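Local coordinates for protein enoyl-CoA hydratase (Mycobacterium smegmatis, PDB 3PE8) that probably catalyses the hydration of trans-2-enoyl-CoA thioesters to 3-hydroxyacyl-CoA, as crotonase-fold hydratases do, and binds a zinc ion, at residues V19-L24 with V56-G61; S39-A44 with P86-M91; K93-A98 with L112-L117; N100-T105 with N122-D127; G106-A111 with W138-R143. All coordinates share one frame; numbering follows the deposited sequence.

Interaction 1: residues V19-L24 with V56-G61; sequences VRTLTL and VVIVTG
L22 is held at both ends by strand 56-61: its N donates to I58 O at 2.8 Å, almost straight (171°), and its O receives the N of T60 at 3.0 Å. R20 bonds in the same manner to V56 and I58, and L24 N closes the series on T60 O. Between these bonds the CA hydrogens lean on the same carbonyls, with T21 CA 3.3 Å from I58 O. V19, T21 and T23 share one face with V56, I58 and T60; there V19 CG1 meets I58 CD1 at 3.6 Å, and T23 OG1 lies beside T60 CG2 at 3.6 Å. On the other face the side chains of L22 and V57 cross, L22 CD1 meeting V57 CG1 at 3.9 Å. Helix 183-195 packs on V19, V56 and I58, while helix 35-50 packs on L22, L24 and V57 and completes a beta-alpha-beta unit. In T60, OG1 stands anti to the backbone N (chi1 -163°) and bonds to A98 O in the next strand. The main chain thus sets the parallel register, burial of apolar branches joins both faces to helices, and the one buried hydroxyl of strand 56-61 finds its partner further into the sheet.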
# COMPACT_ATOMS: atom_id res chain seq x y z
N VAL A 19 -5.11 32.36 -18.57
CA VAL A 19 -4.53 31.11 -19.03
C VAL A 19 -3.14 31.36 -19.57
O VAL A 19 -2.96 32.21 -20.44
CB VAL A 19 -5.43 30.45 -20.10
CG1 VAL A 19 -4.79 29.10 -20.59
CG2 VAL A 19 -6.87 30.23 -19.57
N ARG A 20 -2.14 30.64 -19.03
CA ARG A 20 -0.76 30.80 -19.49
C ARG A 20 -0.42 29.63 -20.39
O ARG A 20 -0.50 28.48 -19.96
CB ARG A 20 0.22 30.85 -18.33
CG ARG A 20 1.67 31.04 -18.86
CD ARG A 20 2.57 31.63 -17.86
NE ARG A 20 2.17 32.97 -17.49
CZ ARG A 20 2.66 33.61 -16.45
NH1 ARG A 20 3.59 33.02 -15.68
NH2 ARG A 20 2.24 34.85 -16.16
N THR A 21 -0.06 29.93 -21.63
CA THR A 21 0.36 28.92 -22.57
C THR A 21 1.88 28.92 -22.64
O THR A 21 2.52 29.97 -22.86
CB THR A 21 -0.23 29.19 -23.98
OG1 THR A 21 -1.67 29.28 -23.91
CG2 THR A 21 0.16 28.05 -24.96
N LEU A 22 2.46 27.74 -22.45
CA LEU A 22 3.91 27.51 -22.51
C LEU A 22 4.13 26.66 -23.75
O LEU A 22 3.61 25.53 -23.85
CB LEU A 22 4.37 26.75 -21.26
CG LEU A 22 4.08 27.42 -19.91
CD1 LEU A 22 4.53 26.51 -18.76
CD2 LEU A 22 4.73 28.82 -19.83
N THR A 23 4.83 27.24 -24.72
CA THR A 23 5.06 26.56 -26.01
C THR A 23 6.52 26.18 -26.11
O THR A 23 7.38 27.05 -26.21
CB THR A 23 4.65 27.45 -27.19
OG1 THR A 23 3.26 27.84 -27.06
CG2 THR A 23 4.88 26.70 -28.53
N LEU A 24 6.82 24.87 -26.09
CA LEU A 24 8.16 24.35 -26.33
C LEU A 24 8.60 24.84 -27.72
O LEU A 24 7.88 24.67 -28.68
CB LEU A 24 8.19 22.83 -26.30
CG LEU A 24 7.59 22.13 -25.07
CD1 LEU A 24 7.61 20.62 -25.33
CD2 LEU A 24 8.34 22.46 -23.77
N VAL A 56 -4.78 28.69 -15.03
CA VAL A 56 -4.67 27.45 -15.81
C VAL A 56 -3.46 27.56 -16.73
O VAL A 56 -3.13 28.67 -17.21
CB VAL A 56 -5.96 27.16 -16.67
CG1 VAL A 56 -5.82 25.91 -17.54
CG2 VAL A 56 -7.20 27.05 -15.75
N VAL A 57 -2.74 26.45 -16.90
CA VAL A 57 -1.61 26.36 -17.83
C VAL A 57 -1.97 25.43 -19.01
O VAL A 57 -2.56 24.35 -18.79
CB VAL A 57 -0.33 25.82 -17.13
CG1 VAL A 57 0.82 25.67 -18.12
CG2 VAL A 57 0.12 26.76 -15.97
N ILE A 58 -1.61 25.85 -20.23
CA ILE A 58 -1.59 24.97 -21.40
C ILE A 58 -0.15 24.74 -21.81
O ILE A 58 0.60 25.72 -21.97
CB ILE A 58 -2.40 25.59 -22.60
CG1 ILE A 58 -3.87 25.78 -22.21
CG2 ILE A 58 -2.25 24.73 -23.88
CD1 ILE A 58 -4.68 26.60 -23.21
N VAL A 59 0.22 23.49 -22.02
CA VAL A 59 1.54 23.16 -22.54
C VAL A 59 1.37 22.64 -23.96
O VAL A 59 0.55 21.75 -24.19
CB VAL A 59 2.25 22.09 -21.69
CG1 VAL A 59 3.60 21.65 -22.34
CG2 VAL A 59 2.55 22.59 -20.27
N THR A 60 2.16 23.17 -24.91
CA THR A 60 2.07 22.69 -26.28
C THR A 60 3.44 22.81 -26.90
O THR A 60 4.37 23.34 -26.26
CB THR A 60 0.96 23.44 -27.06
OG1 THR A 60 0.63 22.71 -28.26
CG2 THR A 60 1.33 24.88 -27.43
N GLY A 61 3.58 22.34 -28.12
CA GLY A 61 4.84 22.47 -28.86
C GLY A 61 4.71 23.28 -30.13
O GLY A 61 3.66 23.26 -30.79

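Interaction 2: residues S39-A44 with P86-M91; sequences STFFRA and PKWPDM
F42 packs on K87, W88 and P89, and F41 on W88, where helix 35-50, the connecting helix of a beta-alpha-beta crossover, meets the loop leading to strand 95-99. No hydrogen bond joins the two segments, so ring geometry carries the contact. K87 comes first: its CB sits over one face of the F42 ring, 3.5 Å from the centroid and 16° off the ring normal, a CH-pi contact. The lysine side chain then crosses the phenylalanine at about a right angle, and its amino end leads away from the helix. F41 CD2 lies over the opposite face of F42, 3.8 Å above the plane, so the ring is packed from both faces. W88 is next. Its backbone N lies 3.7 Å from F42 CE1, while its indole is met by F41. The edge of F41 is directed toward the face of the six-membered ring of W88, an offset edge-to-face pair with centroids 5.7 Å apart and planes at 64°. The nearest atoms of this pair are F41 CE2 and W88 CZ3, at 3.7 Å. Further rings extend the aromatic packing, since W88 stacks with Y113 and F42 makes an edge-to-face pair with W138. P89 ends the contact: its CD touches F42 CD1, and its CG lies 4.2 Å from the carbonyl O of F42.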
# COMPACT_ATOMS: atom_id res chain seq x y z
N SER A 39 15.35 23.39 -17.91
CA SER A 39 15.46 24.40 -16.85
C SER A 39 14.37 25.46 -16.99
O SER A 39 13.69 25.83 -16.03
CB SER A 39 16.82 25.10 -16.93
OG SER A 39 16.94 26.10 -15.92
N THR A 40 14.26 25.98 -18.22
CA THR A 40 13.33 27.06 -18.52
C THR A 40 11.87 26.59 -18.35
O THR A 40 11.05 27.31 -17.76
CB THR A 40 13.58 27.61 -19.95
OG1 THR A 40 14.94 28.08 -20.05
CG2 THR A 40 12.65 28.78 -20.26
N PHE A 41 11.57 25.41 -18.85
CA PHE A 41 10.20 24.88 -18.77
C PHE A 41 9.77 24.63 -17.33
O PHE A 41 8.69 25.06 -16.89
CB PHE A 41 10.09 23.60 -19.59
CG PHE A 41 8.75 22.95 -19.51
CD1 PHE A 41 7.64 23.54 -20.11
CD2 PHE A 41 8.57 21.79 -18.77
CE1 PHE A 41 6.39 22.94 -20.00
CE2 PHE A 41 7.31 21.20 -18.67
CZ PHE A 41 6.23 21.80 -19.28
N PHE A 42 10.61 23.93 -16.58
CA PHE A 42 10.27 23.59 -15.21
C PHE A 42 10.15 24.85 -14.35
O PHE A 42 9.27 24.94 -13.49
CB PHE A 42 11.19 22.52 -14.62
CG PHE A 42 11.04 21.16 -15.29
CD1 PHE A 42 9.80 20.53 -15.31
CD2 PHE A 42 12.10 20.55 -15.94
CE1 PHE A 42 9.63 19.31 -15.96
CE2 PHE A 42 11.92 19.32 -16.59
CZ PHE A 42 10.68 18.70 -16.56
N ARG A 43 11.02 25.84 -14.59
CA ARG A 43 10.90 27.13 -13.93
C ARG A 43 9.60 27.86 -14.30
O ARG A 43 8.95 28.45 -13.46
CB ARG A 43 12.12 28.02 -14.23
CG ARG A 43 12.06 29.39 -13.58
CD ARG A 43 13.39 30.14 -13.73
NE ARG A 43 13.62 30.46 -15.14
CZ ARG A 43 14.55 29.94 -15.95
NH1 ARG A 43 15.43 29.02 -15.52
NH2 ARG A 43 14.60 30.35 -17.21
N ALA A 44 9.22 27.79 -15.57
CA ALA A 44 7.98 28.42 -16.03
C ALA A 44 6.74 27.82 -15.37
O ALA A 44 5.79 28.55 -15.04
CB ALA A 44 7.88 28.34 -17.58
N PRO A 86 13.28 13.35 -11.51
CA PRO A 86 12.16 14.14 -11.99
C PRO A 86 12.21 15.59 -11.50
O PRO A 86 12.78 15.87 -10.45
CB PRO A 86 10.92 13.39 -11.45
CG PRO A 86 11.42 12.65 -10.27
CD PRO A 86 12.85 12.31 -10.54
N LYS A 87 11.69 16.48 -12.33
CA LYS A 87 11.73 17.93 -12.11
C LYS A 87 10.35 18.60 -12.13
O LYS A 87 10.23 19.76 -11.76
CB LYS A 87 12.55 18.58 -13.22
CG LYS A 87 14.01 18.12 -13.29
CD LYS A 87 14.82 18.63 -12.14
CE LYS A 87 16.26 18.10 -12.26
NZ LYS A 87 17.04 18.38 -11.04
N TRP A 88 9.29 17.91 -12.57
CA TRP A 88 8.00 18.57 -12.70
C TRP A 88 7.54 18.94 -11.30
O TRP A 88 7.47 18.06 -10.44
CB TRP A 88 7.00 17.61 -13.36
CG TRP A 88 5.68 18.23 -13.71
CD1 TRP A 88 4.68 18.60 -12.83
CD2 TRP A 88 5.19 18.50 -15.01
NE1 TRP A 88 3.60 19.09 -13.52
CE2 TRP A 88 3.89 19.04 -14.86
CE3 TRP A 88 5.69 18.31 -16.30
CZ2 TRP A 88 3.10 19.39 -15.96
CZ3 TRP A 88 4.94 18.66 -17.37
CH2 TRP A 88 3.64 19.18 -17.21
N PRO A 89 7.24 20.23 -11.06
CA PRO A 89 6.97 20.72 -9.70
C PRO A 89 5.56 20.43 -9.18
O PRO A 89 4.67 20.09 -9.95
CB PRO A 89 7.17 22.24 -9.86
CG PRO A 89 6.73 22.50 -11.26
CD PRO A 89 7.25 21.32 -12.04
N ASP A 90 5.38 20.50 -7.86
CA ASP A 90 4.07 20.38 -7.27
C ASP A 90 3.25 21.61 -7.67
O ASP A 90 3.69 22.75 -7.51
CB ASP A 90 4.15 20.29 -5.74
CG ASP A 90 2.78 20.05 -5.10
OD1 ASP A 90 1.95 19.32 -5.66
OD2 ASP A 90 2.56 20.59 -3.99
N MET A 91 2.06 21.37 -8.19
CA MET A 91 1.20 22.43 -8.70
C MET A 91 -0.22 22.14 -8.24
O MET A 91 -0.63 20.98 -8.16
CB MET A 91 1.26 22.47 -10.23
CG MET A 91 2.62 22.92 -10.76
SD MET A 91 2.57 22.96 -12.55
CE MET A 91 1.56 24.43 -12.83

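Interaction 3: residues K93-A98 with L112-L117; sequences KPVIGA and LYCDIL
V95 N meets the flat carboxylate of D115 at OD2, on the anti lone pair that faces away from the other oxygen, at 2.9 Å and fairly straight (162°). A water donates to the same OD2 at 2.7 Å and also to K93 O, bridging the carboxylate to the loop ahead of the strand. OD1 is taken up outside the two segments, by R154 of the third subunit in a salt bridge and by H210 of the same chain. The arginine would be expected to favour the ionised form of the acid. D115 also answers the other end of V95, because its own N donates to V95 O at 2.9 Å, although that bond is bent (131°). I116 N adds a weak bond of 3.4 Å to the same carbonyl. From this point strands 95-99 and 116-120 run as parallel neighbours in the large sheet of the crotonase fold, with I96 opposite I116 and G97 opposite L117, and G97 N donating to I116 O at 2.8 Å. G97 has no side chain, and two groups lie close to its CA: C114 SG at 3.7 Å and L117 CD2 at 3.6 Å. C114 SG also touches V95 CG1, on the side of the strand where V95 packs on W88. On the face of I96 and I116, helix 183-195 reaches I96, and G151 of the third subunit packs on I116.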
# COMPACT_ATOMS: atom_id res chain seq x y z
N LYS A 93 -2.60 24.36 -9.75
CA LYS A 93 -3.31 24.90 -10.93
C LYS A 93 -3.29 23.85 -12.06
O LYS A 93 -2.26 23.25 -12.32
CB LYS A 93 -2.63 26.19 -11.38
CG LYS A 93 -2.67 27.29 -10.31
CD LYS A 93 -2.06 28.57 -10.76
CE LYS A 93 -2.01 29.56 -9.62
NZ LYS A 93 -1.26 30.78 -10.02
N PRO A 94 -4.41 23.68 -12.76
CA PRO A 94 -4.46 22.66 -13.77
C PRO A 94 -3.54 22.91 -14.96
O PRO A 94 -3.40 24.03 -15.41
CB PRO A 94 -5.90 22.72 -14.27
CG PRO A 94 -6.66 23.42 -13.26
CD PRO A 94 -5.73 24.27 -12.50
N VAL A 95 -2.95 21.83 -15.47
CA VAL A 95 -2.09 21.83 -16.65
C VAL A 95 -2.72 20.97 -17.73
O VAL A 95 -2.94 19.77 -17.54
CB VAL A 95 -0.67 21.29 -16.35
CG1 VAL A 95 0.19 21.30 -17.63
CG2 VAL A 95 0.02 22.16 -15.28
N ILE A 96 -3.04 21.60 -18.85
CA ILE A 96 -3.66 20.97 -20.02
C ILE A 96 -2.56 20.80 -21.05
O ILE A 96 -1.88 21.77 -21.40
CB ILE A 96 -4.76 21.85 -20.65
CG1 ILE A 96 -5.91 22.02 -19.69
CG2 ILE A 96 -5.24 21.20 -22.02
CD1 ILE A 96 -6.83 23.23 -20.03
N GLY A 97 -2.33 19.56 -21.49
CA GLY A 97 -1.40 19.32 -22.59
C GLY A 97 -2.15 19.32 -23.89
O GLY A 97 -3.10 18.52 -24.06
N ALA A 98 -1.75 20.20 -24.83
CA ALA A 98 -2.35 20.26 -26.17
C ALA A 98 -1.32 19.64 -27.09
O ALA A 98 -0.32 20.27 -27.49
CB ALA A 98 -2.68 21.71 -26.56
N LEU A 112 2.35 12.72 -20.06
CA LEU A 112 1.82 11.93 -18.95
C LEU A 112 1.74 12.71 -17.63
O LEU A 112 0.97 12.33 -16.76
CB LEU A 112 2.63 10.63 -18.79
CG LEU A 112 2.42 9.61 -19.90
CD1 LEU A 112 3.52 8.50 -19.82
CD2 LEU A 112 1.04 8.96 -19.87
N TYR A 113 2.57 13.74 -17.46
CA TYR A 113 2.48 14.60 -16.28
C TYR A 113 1.27 15.53 -16.30
O TYR A 113 0.85 16.01 -15.25
CB TYR A 113 3.71 15.51 -16.17
CG TYR A 113 4.94 14.91 -15.55
CD1 TYR A 113 4.97 14.53 -14.25
CD2 TYR A 113 6.09 14.77 -16.30
CE1 TYR A 113 6.12 14.01 -13.66
CE2 TYR A 113 7.25 14.25 -15.74
CZ TYR A 113 7.25 13.86 -14.43
OH TYR A 113 8.42 13.35 -13.89
N CYS A 114 0.77 15.85 -17.48
CA CYS A 114 -0.35 16.80 -17.56
C CYS A 114 -1.61 16.26 -16.89
O CYS A 114 -1.86 15.07 -16.90
CB CYS A 114 -0.65 17.16 -19.01
SG CYS A 114 0.70 18.01 -19.88
N ASP A 115 -2.44 17.15 -16.36
CA ASP A 115 -3.70 16.74 -15.77
C ASP A 115 -4.68 16.25 -16.81
O ASP A 115 -5.38 15.25 -16.57
CB ASP A 115 -4.31 17.88 -14.98
CG ASP A 115 -3.44 18.30 -13.80
OD1 ASP A 115 -3.19 17.44 -12.92
OD2 ASP A 115 -2.98 19.47 -13.77
N ILE A 116 -4.74 16.93 -17.95
CA ILE A 116 -5.77 16.72 -18.98
C ILE A 116 -5.06 16.85 -20.33
O ILE A 116 -4.31 17.79 -20.54
CB ILE A 116 -6.84 17.84 -18.94
CG1 ILE A 116 -7.57 17.87 -17.59
CG2 ILE A 116 -7.78 17.70 -20.16
CD1 ILE A 116 -8.40 19.22 -17.36
N LEU A 117 -5.26 15.90 -21.23
CA LEU A 117 -4.70 15.99 -22.58
C LEU A 117 -5.80 16.13 -23.62
O LEU A 117 -6.86 15.47 -23.54
CB LEU A 117 -3.87 14.75 -22.92
CG LEU A 117 -2.61 14.48 -22.11
CD1 LEU A 117 -1.82 13.26 -22.63
CD2 LEU A 117 -1.69 15.72 -22.13
O HOH W 1 -1.30 20.67 -12.05

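Interaction 4: residues N100-T105 with N122-D127; sequences NGAAVT and NAKFAD
K124 lies against A102 because its CG occupies the crowded position between its backbone N and carbonyl carbon (chi1 48°), 4.0 Å from A102 CB. Beyond CG the chain is extended, so that CE also passes A102 CB, at 4.1 Å, before the amino group goes on to a cation-pi contact with Y162. On the other face of the pair F125 turns its CG anti to its carbonyl carbon (chi1 -59°), and CD2 of the ring meets A103 CB at 3.9 Å. The backbones between these faces form a parallel pair in the smaller sheet of the crotonase fold. A103 N donates to K124 O at 2.9 Å, A103 O accepts from A126 N at 3.1 Å, and T105 N donates to A126 O at 2.9 Å. Toward the start the pairing gives way to close backbone approach, G101 CA standing 3.9 Å from A123 CA, and the buried N of G101 has no partner in the model. At the far end T105 stands at the N-cap position of helix 106-113, and its OG1 bonds to T128 rather than capping. D127 extends the contact toward the zinc ion: its OD1 bonds to ND1 of H129, whose NE2 binds the metal, while OD2 bonds to S157. The pairing ends at a second-shell carboxylate that probably helps to orient, and may polarise, the metal-binding imidazole.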
# COMPACT_ATOMS: atom_id res chain seq x y z
N ASN A 100 0.23 18.47 -30.20
CA ASN A 100 0.12 18.93 -31.58
C ASN A 100 0.77 18.01 -32.62
O ASN A 100 0.63 18.23 -33.80
CB ASN A 100 0.72 20.32 -31.72
CG ASN A 100 2.18 20.37 -31.30
OD1 ASN A 100 2.49 20.17 -30.11
ND2 ASN A 100 3.09 20.60 -32.25
N GLY A 101 1.52 17.01 -32.16
CA GLY A 101 2.30 16.14 -33.03
C GLY A 101 2.91 15.05 -32.16
O GLY A 101 2.39 14.74 -31.07
N ALA A 102 4.01 14.46 -32.64
CA ALA A 102 4.64 13.34 -31.96
C ALA A 102 5.10 13.73 -30.56
O ALA A 102 5.69 14.80 -30.35
CB ALA A 102 5.83 12.79 -32.78
N ALA A 103 4.83 12.83 -29.61
CA ALA A 103 5.22 12.94 -28.21
C ALA A 103 5.95 11.62 -27.93
O ALA A 103 5.32 10.57 -27.86
CB ALA A 103 4.00 13.08 -27.32
N VAL A 104 7.26 11.68 -27.86
CA VAL A 104 8.11 10.49 -27.87
C VAL A 104 9.02 10.44 -26.67
O VAL A 104 9.72 11.39 -26.37
CB VAL A 104 8.94 10.44 -29.19
CG1 VAL A 104 9.80 9.15 -29.26
CG2 VAL A 104 7.99 10.54 -30.40
N THR A 105 8.96 9.32 -25.93
CA THR A 105 9.91 8.99 -24.88
C THR A 105 9.85 10.04 -23.78
O THR A 105 8.82 10.13 -23.13
CB THR A 105 11.27 8.64 -25.48
OG1 THR A 105 11.02 7.71 -26.53
CG2 THR A 105 12.21 7.96 -24.45
N ASN A 122 -3.20 14.90 -35.69
CA ASN A 122 -1.77 14.64 -35.98
C ASN A 122 -0.93 14.16 -34.82
O ASN A 122 0.26 13.82 -34.98
CB ASN A 122 -1.15 15.93 -36.53
CG ASN A 122 -1.74 16.29 -37.86
OD1 ASN A 122 -2.30 15.43 -38.56
ND2 ASN A 122 -1.64 17.57 -38.24
N ALA A 123 -1.50 14.14 -33.63
CA ALA A 123 -0.72 13.68 -32.48
C ALA A 123 -0.45 12.20 -32.61
O ALA A 123 -1.25 11.44 -33.16
CB ALA A 123 -1.48 13.93 -31.22
N LYS A 124 0.70 11.80 -32.12
CA LYS A 124 1.01 10.36 -31.98
C LYS A 124 1.94 10.20 -30.82
O LYS A 124 2.60 11.16 -30.42
CB LYS A 124 1.61 9.75 -33.24
CG LYS A 124 2.70 10.50 -33.86
CD LYS A 124 2.98 9.99 -35.28
CE LYS A 124 4.18 10.70 -35.86
NZ LYS A 124 4.41 10.31 -37.27
N PHE A 125 1.98 9.01 -30.25
CA PHE A 125 2.66 8.80 -28.97
C PHE A 125 3.53 7.56 -29.09
O PHE A 125 3.10 6.55 -29.65
CB PHE A 125 1.62 8.58 -27.86
CG PHE A 125 0.66 9.71 -27.71
CD1 PHE A 125 -0.51 9.79 -28.47
CD2 PHE A 125 0.94 10.72 -26.80
CE1 PHE A 125 -1.38 10.87 -28.27
CE2 PHE A 125 0.08 11.78 -26.64
CZ PHE A 125 -1.05 11.85 -27.38
N ALA A 126 4.75 7.63 -28.60
CA ALA A 126 5.66 6.47 -28.63
C ALA A 126 6.64 6.46 -27.50
O ALA A 126 7.02 7.52 -26.99
CB ALA A 126 6.40 6.38 -30.02
N ASP A 127 7.06 5.25 -27.12
CA ASP A 127 8.09 5.04 -26.14
C ASP A 127 9.24 4.33 -26.80
O ASP A 127 9.12 3.15 -27.16
CB ASP A 127 7.58 4.21 -24.97
CG ASP A 127 8.66 3.93 -23.95
OD1 ASP A 127 9.67 4.64 -23.99
OD2 ASP A 127 8.57 2.97 -23.17

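Interaction 5: residues G106-A111 with W138-R143; sequences GGLELA and WGLSVR. With ZN (zinc ion), chain C.
E109 drives its side chain into the start of segment 138-143, and its OE1 takes two backbone N-H groups at once. L140 N arrives at 3.1 Å on the anti lone pair, whereas W138 N approaches at 3.0 Å from above the carboxylate plane, 48° out of it. Carbon packing around this grip is close: E109 CG lies 3.5 Å from L140 CB, E109 CD touches W138 CB, and E109 CB lies at the edge of the indole, near its plane. Extension beyond CG (chi2 171°) carries CD outward from the helix, and OE2 binds the zinc ion at 2.0 Å. The site thus lies where two helices begin, helix 106-113 just after strand 102-104 and helix 140-148 just after its N-cap G139, within the crotonase fold. H129 supplies the second protein ligand. Two waters complete the coordination, water 4 at 1.9 Å from the zinc and water 3 at 2.2 Å, so the metal end of the contact is the hydrated one. With OE1 fixed by two donors, the rotation of the carboxylate is restrained and OE2 stays turned to the metal. Away from the zinc the packing is looser: L108 CD2 meets L140 CD1 at 4.0 Å, and L110 runs alongside W138, its CD2 near CZ3 of the indole. Another water joins the segments, donating to E109 O and, at 2.7 Å, to W138 O, while accepting from R143 NH1.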
# COMPACT_ATOMS: atom_id res chain seq x y z
N GLY A 106 10.86 10.87 -23.55
CA GLY A 106 10.70 11.95 -22.55
C GLY A 106 9.56 12.89 -22.86
O GLY A 106 8.96 13.46 -21.96
N GLY A 107 9.26 13.10 -24.14
CA GLY A 107 8.10 13.89 -24.48
C GLY A 107 6.76 13.24 -24.15
O GLY A 107 5.78 13.92 -23.86
N LEU A 108 6.71 11.92 -24.22
CA LEU A 108 5.53 11.17 -23.76
C LEU A 108 5.43 11.29 -22.23
O LEU A 108 4.34 11.49 -21.70
CB LEU A 108 5.59 9.71 -24.21
CG LEU A 108 4.53 8.74 -23.69
CD1 LEU A 108 3.11 9.26 -23.97
CD2 LEU A 108 4.77 7.33 -24.35
N GLU A 109 6.58 11.24 -21.54
CA GLU A 109 6.57 11.47 -20.08
C GLU A 109 6.07 12.88 -19.75
O GLU A 109 5.27 13.04 -18.83
CB GLU A 109 7.95 11.22 -19.49
CG GLU A 109 8.26 9.70 -19.44
CD GLU A 109 9.67 9.32 -19.07
OE1 GLU A 109 9.85 8.60 -18.07
OE2 GLU A 109 10.58 9.74 -19.82
N LEU A 110 6.47 13.89 -20.52
CA LEU A 110 5.89 15.24 -20.31
C LEU A 110 4.38 15.24 -20.47
O LEU A 110 3.64 15.79 -19.65
CB LEU A 110 6.51 16.29 -21.24
CG LEU A 110 7.83 16.94 -20.94
CD1 LEU A 110 7.93 18.17 -21.88
CD2 LEU A 110 8.02 17.38 -19.48
N ALA A 111 3.88 14.57 -21.51
CA ALA A 111 2.44 14.49 -21.73
C ALA A 111 1.75 13.80 -20.56
O ALA A 111 0.68 14.22 -20.15
CB ALA A 111 2.12 13.78 -23.08
N TRP A 138 11.26 9.41 -15.59
CA TRP A 138 10.26 10.45 -15.40
C TRP A 138 8.85 9.87 -15.41
O TRP A 138 7.88 10.52 -15.82
CB TRP A 138 10.36 11.52 -16.49
CG TRP A 138 11.43 12.54 -16.34
CD1 TRP A 138 12.44 12.58 -15.40
CD2 TRP A 138 11.64 13.69 -17.18
NE1 TRP A 138 13.24 13.69 -15.60
CE2 TRP A 138 12.78 14.37 -16.70
CE3 TRP A 138 10.97 14.20 -18.31
CZ2 TRP A 138 13.25 15.54 -17.29
CZ3 TRP A 138 11.45 15.35 -18.89
CH2 TRP A 138 12.58 16.01 -18.39
N GLY A 139 8.74 8.66 -14.92
CA GLY A 139 7.45 8.05 -14.67
C GLY A 139 6.77 7.29 -15.78
O GLY A 139 5.65 6.79 -15.56
N LEU A 140 7.41 7.13 -16.93
CA LEU A 140 6.73 6.42 -18.02
C LEU A 140 6.20 5.06 -17.57
O LEU A 140 5.09 4.66 -17.92
CB LEU A 140 7.64 6.27 -19.22
CG LEU A 140 6.96 5.85 -20.53
CD1 LEU A 140 7.63 6.47 -21.70
CD2 LEU A 140 7.03 4.29 -20.56
N SER A 141 7.00 4.28 -16.85
CA SER A 141 6.62 2.90 -16.55
C SER A 141 5.51 2.78 -15.50
O SER A 141 4.89 1.72 -15.34
CB SER A 141 7.85 2.06 -16.17
OG SER A 141 8.49 2.50 -15.00
N VAL A 142 5.23 3.89 -14.83
CA VAL A 142 4.13 3.99 -13.89
C VAL A 142 2.89 4.61 -14.56
O VAL A 142 1.80 4.05 -14.50
CB VAL A 142 4.52 4.81 -12.66
CG1 VAL A 142 3.35 4.91 -11.67
CG2 VAL A 142 5.77 4.13 -12.03
N ARG A 143 3.10 5.76 -15.20
CA ARG A 143 1.96 6.50 -15.73
C ARG A 143 1.42 5.99 -17.06
O ARG A 143 0.24 6.21 -17.34
CB ARG A 143 2.28 8.00 -15.82
CG ARG A 143 2.63 8.64 -14.49
CD ARG A 143 2.61 10.18 -14.52
NE ARG A 143 2.95 10.64 -13.18
CZ ARG A 143 4.18 10.88 -12.74
NH1 ARG A 143 5.23 10.89 -13.56
NH2 ARG A 143 4.37 11.15 -11.44
ZN ZN C . 12.50 9.14 -20.12
O HOH W 2 5.30 11.09 -16.53
O HOH W 3 13.48 10.21 -21.84
O HOH W 4 13.61 9.20 -18.60

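In the fold
From the N terminus, interaction 1 closes the crossover from strand 19-24 through helix 35-50 to strand 56-61. Interaction 2 crosses it, since segment 39-44 lies between the two strands and segment 86-91 lies beyond them; F41 and A44 pack on the strands. Interaction 3 follows in series and adds strand 116-120 to strand 95-99, itself the neighbour of 56-61. Interactions 3, 4 and 5 cross one another, because their segments alternate along 93-143; interactions 3 and 5 both use helix 106-113. Interaction 4 pairs strands 102-104 and 124-126 of the smaller sheet, and interaction 5 brings in helix 140-148 beside the zinc ion. W88, Y113 and W138 link interactions 2, 3 and 5, whereas interactions 2 and 4 lie on opposite sides of the chain's centre.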